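PDB 2W3Y: virulence factor from Pectobacterium carotovorum, which is a palmitoylated lipid-binding protein that attaches to lipid vesicles and probably supports infection of the fruit fly by the bacterium that makes it. Local coordinates for residues Lys241-Asp244 / Asn245-Lys249; Pro83-Lys86 / Glu87-Tyr91; Val123-Ala126 / Lys127-Gln131. All coordinates share one frame; numbering follows the deposited sequence.

In the fold
The three contacts follow one another along the chain in the order 2, 3, 1, and none touches another. Contact 2 is the turn that leads from helix 57-81 into helix 91-105; contact 1 lies on helix 237-250, whose buried side rests on those same two helices, and the centres of the two contacts are about 27 Å apart. Contact 3, on helix 125-134, is on the other side of the chain's centre from contact 1, about 36 Å away between centres. It is the one beside the bound palmitic acid: the side chain of V129 lies about 4 Å from it, whereas that of Y89 in contact 2 stays about 14 Å from the lipid.

Contact 1. Residues Lys241-Asp244 / Asn245-Lys249; sequences KKVD and NFLDK
V243 sends CG1 anti to its backbone N (chi1 171°), while L247, one turn on, has CG anti to its carbonyl carbon (chi1 -68°); the two side chains thus run alongside each other, pointing the same way. Their methyls V243 CG1 and L247 CD1 meet at 4.1 Å, a modest apolar contact between branched residues suited to a buried helix face. The backbone beneath is bonded in i to i+4 steps. L247 N gives its hydrogen to V243 O at 2.9 Å, and D248 N reaches D244 O at the same length. The F246 ring meets F14 edge-to-face and also touches F105, and L247 packs on L66 and F70. The acids D244 and D248 are one turn apart on a more polar side, where their carboxylates have separate partners: D244 OD1 bonds the hydroxyl of Y233, and D248 OD1 forms a salt bridge with R69. Aromatic and aliphatic groups turned inward, with lysines and N245 at more accessible positions, make this an amphipathic alpha-helix, here 237-250, packed against helices 57-81 and 91-105.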
loop_
_atom_site.group_PDB
_atom_site.type_symbol
_atom_site.label_atom_id
_atom_site.label_comp_id
_atom_site.label_asym_id
_atom_site.label_seq_id
_atom_site.Cartn_x
_atom_site.Cartn_y
_atom_site.Cartn_z
ATOM N N LYS A 241 16.815 -9.962 13.900
ATOM C CA LYS A 241 17.132 -11.245 13.271
ATOM C C LYS A 241 15.925 -12.037 12.782
ATOM O O LYS A 241 15.977 -12.614 11.693
ATOM C CB LYS A 241 17.998 -12.127 14.182
ATOM C CG LYS A 241 19.469 -11.759 14.149
ATOM C CD LYS A 241 20.348 -12.894 14.680
ATOM C CE LYS A 241 20.319 -12.996 16.202
ATOM N NZ LYS A 241 21.484 -13.802 16.693
ATOM N N LYS A 242 14.849 -12.086 13.566
ATOM C CA LYS A 242 13.663 -12.806 13.090
ATOM C C LYS A 242 13.005 -12.100 11.896
ATOM O O LYS A 242 12.542 -12.765 10.978
ATOM C CB LYS A 242 12.658 -13.165 14.206
ATOM C CG LYS A 242 11.871 -12.019 14.823
ATOM C CD LYS A 242 10.641 -12.555 15.594
ATOM C CE LYS A 242 9.352 -12.419 14.774
ATOM N NZ LYS A 242 8.357 -13.509 14.973
ATOM N N VAL A 243 12.995 -10.766 11.921
ATOM C CA VAL A 243 12.543 -9.945 10.796
ATOM C C VAL A 243 13.358 -10.285 9.545
ATOM O O VAL A 243 12.793 -10.733 8.550
ATOM C CB VAL A 243 12.614 -8.418 11.119
ATOM C CG1 VAL A 243 12.363 -7.554 9.869
ATOM C CG2 VAL A 243 11.610 -8.048 12.239
ATOM N N ASP A 244 14.684 -10.111 9.627
ATOM C CA ASP A 244 15.593 -10.321 8.490
ATOM C C ASP A 244 15.549 -11.730 7.911
ATOM O O ASP A 244 15.535 -11.883 6.687
ATOM C CB ASP A 244 17.034 -9.946 8.858
ATOM C CG ASP A 244 17.235 -8.440 8.975
ATOM O OD1 ASP A 244 16.372 -7.671 8.476
ATOM O OD2 ASP A 244 18.254 -8.026 9.578
ATOM N N ASN A 245 15.504 -12.740 8.787
ATOM C CA ASN A 245 15.435 -14.136 8.361
ATOM C C ASN A 245 14.122 -14.458 7.652
ATOM O O ASN A 245 14.106 -15.139 6.629
ATOM C CB ASN A 245 15.627 -15.103 9.547
ATOM C CG ASN A 245 17.082 -15.166 10.051
ATOM O OD1 ASN A 245 18.035 -14.916 9.308
ATOM N ND2 ASN A 245 17.245 -15.513 11.326
ATOM N N PHE A 246 13.023 -13.980 8.220
ATOM C CA PHE A 246 11.696 -14.185 7.637
ATOM C C PHE A 246 11.615 -13.533 6.251
ATOM O O PHE A 246 11.194 -14.165 5.277
ATOM C CB PHE A 246 10.631 -13.609 8.572
ATOM C CG PHE A 246 9.240 -13.650 8.007
ATOM C CD1 PHE A 246 8.438 -14.775 8.179
ATOM C CD2 PHE A 246 8.722 -12.549 7.319
ATOM C CE1 PHE A 246 7.150 -14.832 7.659
ATOM C CE2 PHE A 246 7.431 -12.593 6.794
ATOM C CZ PHE A 246 6.650 -13.743 6.958
ATOM N N LEU A 247 12.019 -12.269 6.176
ATOM C CA LEU A 247 12.037 -11.539 4.902
ATOM C C LEU A 247 12.926 -12.210 3.833
ATOM O O LEU A 247 12.539 -12.306 2.666
ATOM C CB LEU A 247 12.423 -10.070 5.117
ATOM C CG LEU A 247 11.441 -9.156 5.869
ATOM C CD1 LEU A 247 11.938 -7.740 5.805
ATOM C CD2 LEU A 247 10.006 -9.236 5.316
ATOM N N ASP A 248 14.093 -12.706 4.251
ATOM C CA ASP A 248 14.990 -13.461 3.371
ATOM C C ASP A 248 14.386 -14.776 2.852
ATOM O O ASP A 248 14.547 -15.121 1.683
ATOM C CB ASP A 248 16.348 -13.699 4.071
ATOM C CG ASP A 248 17.260 -12.483 4.009
ATOM O OD1 ASP A 248 16.981 -11.565 3.195
ATOM O OD2 ASP A 248 18.271 -12.436 4.755
ATOM N N LYS A 249 13.659 -15.484 3.711
ATOM C CA LYS A 249 13.082 -16.778 3.353
ATOM C C LYS A 249 11.892 -16.703 2.367
ATOM O O LYS A 249 11.727 -17.568 1.497
ATOM C CB LYS A 249 12.677 -17.529 4.634
ATOM C CG LYS A 249 12.347 -19.007 4.428
ATOM C CD LYS A 249 12.161 -19.744 5.761
ATOM C CE LYS A 249 11.491 -21.102 5.571
ATOM N NZ LYS A 249 11.046 -21.703 6.884
#

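Contact 2. Residues Pro83-Lys86 / Glu87-Tyr91; sequences PSNK and EKYHY
E87 reaches back, extended beyond CG, to P83 and S84, and its carboxylate provides the main side-chain grip of this turn. S84 OG donates to E87 OE2 at 2.8 Å, and OE2 receives it on its anti lone pair, the one directed away from OE1. With chi1 at 64°, the serine hydroxyl sits between its own backbone N and carbonyl carbon. A small side chain with a donor close to the main chain suits this place, and glutamate has the length to return three residues. P83 and E87 cross at about a right angle, and the proline ring carbons lie against the acid: P83 CG is 3.3 Å from E87 OE1.

K86 works mainly through its carbonyl. Y89 N bonds K86 O at 3.1 Å, and CD2 of the H90 ring lies 3.4 Å from K86 O. One face of that ring is covered by E87 CA, over its centre. The lysine's ammonium forms a salt bridge with D39.

N85 links the turn to Y89. Its CG is anti to the backbone N (chi1 -166°), which brings OD1 across the aliphatic end of K88, 3.5 Å from K88 CE. A water donates to both N85 OD1 and Y89 OH, approaching the tyrosine at its ring edge, in plane. N85 ND2 bonds D39, Y89 OH bonds P34 O, and K88 NZ bonds N79.

H90 occupies the N-cap position of helix 91-105. Two weak bonds to S84 O, from E87 N and K88 N, join the stronger links in closing the turn. The chemistry is mostly polar, as fits a surface connection: a serine-carboxylate bond, backbone carbonyls and a shared water set its shape, while D39 ties K86 and N85 to the link between strands 36-37 and 40-49.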
loop_
_atom_site.group_PDB
_atom_site.type_symbol
_atom_site.label_atom_id
_atom_site.label_comp_id
_atom_site.label_asym_id
_atom_site.label_seq_id
_atom_site.Cartn_x
_atom_site.Cartn_y
_atom_site.Cartn_z
ATOM N N PRO A 83 -6.589 -19.680 -5.526
ATOM C CA PRO A 83 -6.970 -20.869 -6.340
ATOM C C PRO A 83 -7.128 -20.583 -7.839
ATOM O O PRO A 83 -7.134 -21.512 -8.658
ATOM C CB PRO A 83 -8.336 -21.267 -5.776
ATOM C CG PRO A 83 -8.477 -20.510 -4.450
ATOM C CD PRO A 83 -7.665 -19.254 -4.620
ATOM N N SER A 84 -7.287 -19.312 -8.184
ATOM C CA SER A 84 -7.526 -18.899 -9.561
ATOM C C SER A 84 -7.018 -17.481 -9.726
ATOM O O SER A 84 -6.814 -16.762 -8.737
ATOM C CB SER A 84 -9.022 -18.935 -9.892
ATOM O OG SER A 84 -9.721 -17.992 -9.099
ATOM N N ASN A 85 -6.815 -17.082 -10.974
ATOM C CA ASN A 85 -6.322 -15.736 -11.271
ATOM C C ASN A 85 -7.219 -14.656 -10.684
ATOM O O ASN A 85 -6.728 -13.709 -10.079
ATOM C CB ASN A 85 -6.119 -15.536 -12.777
ATOM C CG ASN A 85 -5.309 -14.286 -13.085
ATOM O OD1 ASN A 85 -4.119 -14.229 -12.814
ATOM N ND2 ASN A 85 -5.960 -13.285 -13.621
ATOM N N LYS A 86 -8.532 -14.816 -10.834
ATOM C CA LYS A 86 -9.492 -13.853 -10.290
ATOM C C LYS A 86 -9.323 -13.617 -8.778
ATOM O O LYS A 86 -9.418 -12.492 -8.289
ATOM C CB LYS A 86 -10.922 -14.310 -10.598
ATOM C CG LYS A 86 -11.337 -14.096 -12.023
ATOM C CD LYS A 86 -12.788 -14.531 -12.252
ATOM C CE LYS A 86 -13.089 -14.656 -13.738
ATOM N NZ LYS A 86 -12.861 -13.362 -14.422
ATOM N N GLU A 87 -9.065 -14.705 -8.056
ATOM C CA GLU A 87 -8.924 -14.680 -6.614
ATOM C C GLU A 87 -7.630 -14.037 -6.109
ATOM O O GLU A 87 -7.549 -13.652 -4.932
ATOM C CB GLU A 87 -9.106 -16.092 -6.049
ATOM C CG GLU A 87 -10.572 -16.522 -6.015
ATOM C CD GLU A 87 -10.732 -17.996 -5.652
ATOM O OE1 GLU A 87 -10.944 -18.304 -4.453
ATOM O OE2 GLU A 87 -10.616 -18.845 -6.568
ATOM N N LYS A 88 -6.633 -13.882 -6.982
ATOM C CA LYS A 88 -5.461 -13.027 -6.639
ATOM C C LYS A 88 -5.857 -11.575 -6.288
ATOM O O LYS A 88 -5.134 -10.874 -5.571
ATOM C CB LYS A 88 -4.422 -12.995 -7.776
ATOM C CG LYS A 88 -3.778 -14.319 -8.088
ATOM C CD LYS A 88 -2.912 -14.202 -9.349
ATOM C CE LYS A 88 -2.638 -15.555 -9.984
ATOM N NZ LYS A 88 -1.706 -16.370 -9.202
ATOM N N TYR A 89 -7.004 -11.132 -6.796
ATOM C CA TYR A 89 -7.508 -9.783 -6.543
ATOM C C TYR A 89 -8.699 -9.752 -5.560
ATOM O O TYR A 89 -9.438 -8.777 -5.504
ATOM C CB TYR A 89 -7.828 -9.082 -7.881
ATOM C CG TYR A 89 -6.633 -9.113 -8.817
ATOM C CD1 TYR A 89 -5.637 -8.138 -8.734
ATOM C CD2 TYR A 89 -6.484 -10.142 -9.752
ATOM C CE1 TYR A 89 -4.529 -8.173 -9.580
ATOM C CE2 TYR A 89 -5.365 -10.205 -10.594
ATOM C CZ TYR A 89 -4.395 -9.198 -10.499
ATOM O OH TYR A 89 -3.281 -9.259 -11.303
ATOM N N HIS A 90 -8.855 -10.814 -4.769
ATOM C CA HIS A 90 -9.915 -10.867 -3.760
ATOM C C HIS A 90 -9.349 -10.359 -2.455
ATOM O O HIS A 90 -8.444 -10.979 -1.882
ATOM C CB HIS A 90 -10.471 -12.294 -3.587
ATOM C CG HIS A 90 -11.430 -12.700 -4.660
ATOM N ND1 HIS A 90 -12.208 -13.837 -4.575
ATOM C CD2 HIS A 90 -11.756 -12.110 -5.836
ATOM C CE1 HIS A 90 -12.960 -13.934 -5.658
ATOM N NE2 HIS A 90 -12.704 -12.899 -6.440
ATOM N N TYR A 91 -9.892 -9.237 -1.988
ATOM C CA TYR A 91 -9.400 -8.604 -0.756
ATOM C C TYR A 91 -9.325 -9.549 0.465
ATOM O O TYR A 91 -8.398 -9.457 1.286
ATOM C CB TYR A 91 -10.225 -7.379 -0.403
ATOM C CG TYR A 91 -9.705 -6.691 0.830
ATOM C CD1 TYR A 91 -8.559 -5.899 0.758
ATOM C CD2 TYR A 91 -10.320 -6.863 2.075
ATOM C CE1 TYR A 91 -8.042 -5.277 1.883
ATOM C CE2 TYR A 91 -9.798 -6.237 3.221
ATOM C CZ TYR A 91 -8.662 -5.446 3.095
ATOM O OH TYR A 91 -8.118 -4.811 4.166
HETATM O O HOH W 1 -3.166 -11.530 -13.185
#

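Contact 3. Residues Val123-Ala126 / Lys127-Gln131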
loop_
_atom_site.group_PDB
_atom_site.type_symbol
_atom_site.label_atom_id
_atom_site.label_comp_id
_atom_site.label_asym_id
_atom_site.label_seq_id
_atom_site.Cartn_x
_atom_site.Cartn_y
_atom_site.Cartn_z
ATOM N N VAL A 123 -9.190 16.990 -11.510
ATOM C CA VAL A 123 -7.797 17.374 -11.262
ATOM C C VAL A 123 -7.427 17.366 -9.771
ATOM O O VAL A 123 -6.259 17.531 -9.430
ATOM C CB VAL A 123 -7.441 18.783 -11.867
ATOM C CG1 VAL A 123 -7.418 18.738 -13.389
ATOM C CG2 VAL A 123 -8.399 19.845 -11.351
ATOM N N GLU A 124 -8.424 17.193 -8.910
ATOM C CA GLU A 124 -8.232 17.061 -7.470
ATOM C C GLU A 124 -8.312 15.588 -7.010
ATOM O O GLU A 124 -8.072 15.310 -5.840
ATOM C CB GLU A 124 -9.291 17.870 -6.689
ATOM C CG GLU A 124 -9.455 19.359 -7.076
ATOM C CD GLU A 124 -10.727 20.000 -6.465
ATOM O OE1 GLU A 124 -11.861 19.505 -6.691
ATOM O OE2 GLU A 124 -10.595 21.017 -5.752
ATOM N N VAL A 125 -8.655 14.663 -7.912
ATOM C CA VAL A 125 -8.818 13.244 -7.535
ATOM C C VAL A 125 -7.540 12.631 -6.940
ATOM O O VAL A 125 -7.600 11.931 -5.928
ATOM C CB VAL A 125 -9.281 12.361 -8.729
ATOM C CG1 VAL A 125 -9.173 10.875 -8.385
ATOM C CG2 VAL A 125 -10.699 12.698 -9.134
ATOM N N ALA A 126 -6.394 12.903 -7.562
ATOM C CA ALA A 126 -5.121 12.378 -7.065
ATOM C C ALA A 126 -4.835 12.828 -5.634
ATOM O O ALA A 126 -4.396 12.024 -4.801
ATOM C CB ALA A 126 -3.954 12.763 -8.012
ATOM N N LYS A 127 -5.070 14.112 -5.353
ATOM C CA LYS A 127 -4.961 14.639 -3.977
ATOM C C LYS A 127 -5.930 13.962 -2.984
ATOM O O LYS A 127 -5.553 13.657 -1.846
ATOM C CB LYS A 127 -5.183 16.154 -3.962
ATOM C CG LYS A 127 -4.799 16.828 -2.644
ATOM C CD LYS A 127 -4.779 18.332 -2.800
ATOM C CE LYS A 127 -3.736 18.970 -1.894
ATOM N NZ LYS A 127 -3.501 20.397 -2.253
ATOM N N SER A 128 -7.176 13.743 -3.412
ATOM C CA SER A 128 -8.142 13.015 -2.593
ATOM C C SER A 128 -7.653 11.616 -2.239
ATOM O O SER A 128 -7.840 11.186 -1.109
ATOM C CB SER A 128 -9.520 12.939 -3.264
ATOM O OG SER A 128 -9.973 14.241 -3.616
ATOM N N VAL A 129 -7.038 10.920 -3.198
ATOM C CA VAL A 129 -6.477 9.574 -2.956
ATOM C C VAL A 129 -5.354 9.596 -1.908
ATOM O O VAL A 129 -5.389 8.814 -0.966
ATOM C CB VAL A 129 -6.008 8.867 -4.270
ATOM C CG1 VAL A 129 -5.291 7.551 -3.974
ATOM C CG2 VAL A 129 -7.196 8.610 -5.208
ATOM N N ILE A 130 -4.366 10.479 -2.075
ATOM C CA ILE A 130 -3.247 10.557 -1.119
ATOM C C ILE A 130 -3.760 10.906 0.284
ATOM O O ILE A 130 -3.362 10.283 1.282
ATOM C CB ILE A 130 -2.123 11.578 -1.570
ATOM C CG1 ILE A 130 -1.482 11.177 -2.901
ATOM C CG2 ILE A 130 -1.035 11.745 -0.492
ATOM C CD1 ILE A 130 -0.712 9.824 -2.908
ATOM N N GLN A 131 -4.660 11.885 0.356
ATOM C CA GLN A 131 -5.147 12.353 1.645
ATOM C C GLN A 131 -5.929 11.270 2.389
ATOM O O GLN A 131 -5.798 11.152 3.606
ATOM C CB GLN A 131 -5.945 13.647 1.509
ATOM C CG GLN A 131 -5.051 14.802 1.057
ATOM C CD GLN A 131 -5.710 16.169 1.142
ATOM O OE1 GLN A 131 -6.931 16.319 0.993
ATOM N NE2 GLN A 131 -4.894 17.182 1.384
HETATM O O HOH W 2 -4.766 16.163 -7.642
#
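S128 leans its hydroxyl back toward E124, where OG donates to E124 O at 3.1 Å. The torsion explains the reach: OG stands anti to the carbonyl carbon and beside the backbone N (chi1 -54°), so hydroxyl and amide address one acceptor. S128 N meets E124 O at 3.0 Å, whereas OG arrives above the carbonyl plane, 45° out of it. Serine suits this site because its short side chain can bond the previous turn of its own helix.

V125 and V129 form the next rung. V129 places CG1 anti to its backbone N (chi1 174°), leaving CG2 beside that N and turned back toward the preceding turn. CG2 lies 3.4 Å from V125 O and makes a looser apolar approach to V125 CG1, at 4.4 Å. V129 also touches the bound palmitic acid, a neighbour to which an aliphatic side chain is well suited. I130 directs CG1 back over A126 O, at 3.6 Å, and packs on Y47, F49 and F144; the small A126 fits closely against helix 142-159.

Near the helix start, a water donates to V123 O and accepts from K127 N, joining the entering loop to the first turn. The polar bonds are thus spent on the main chain: E124 O receives two donors, while V125, A126, V129 and I130 give the helix an apolar side, met at V129 by the lipid.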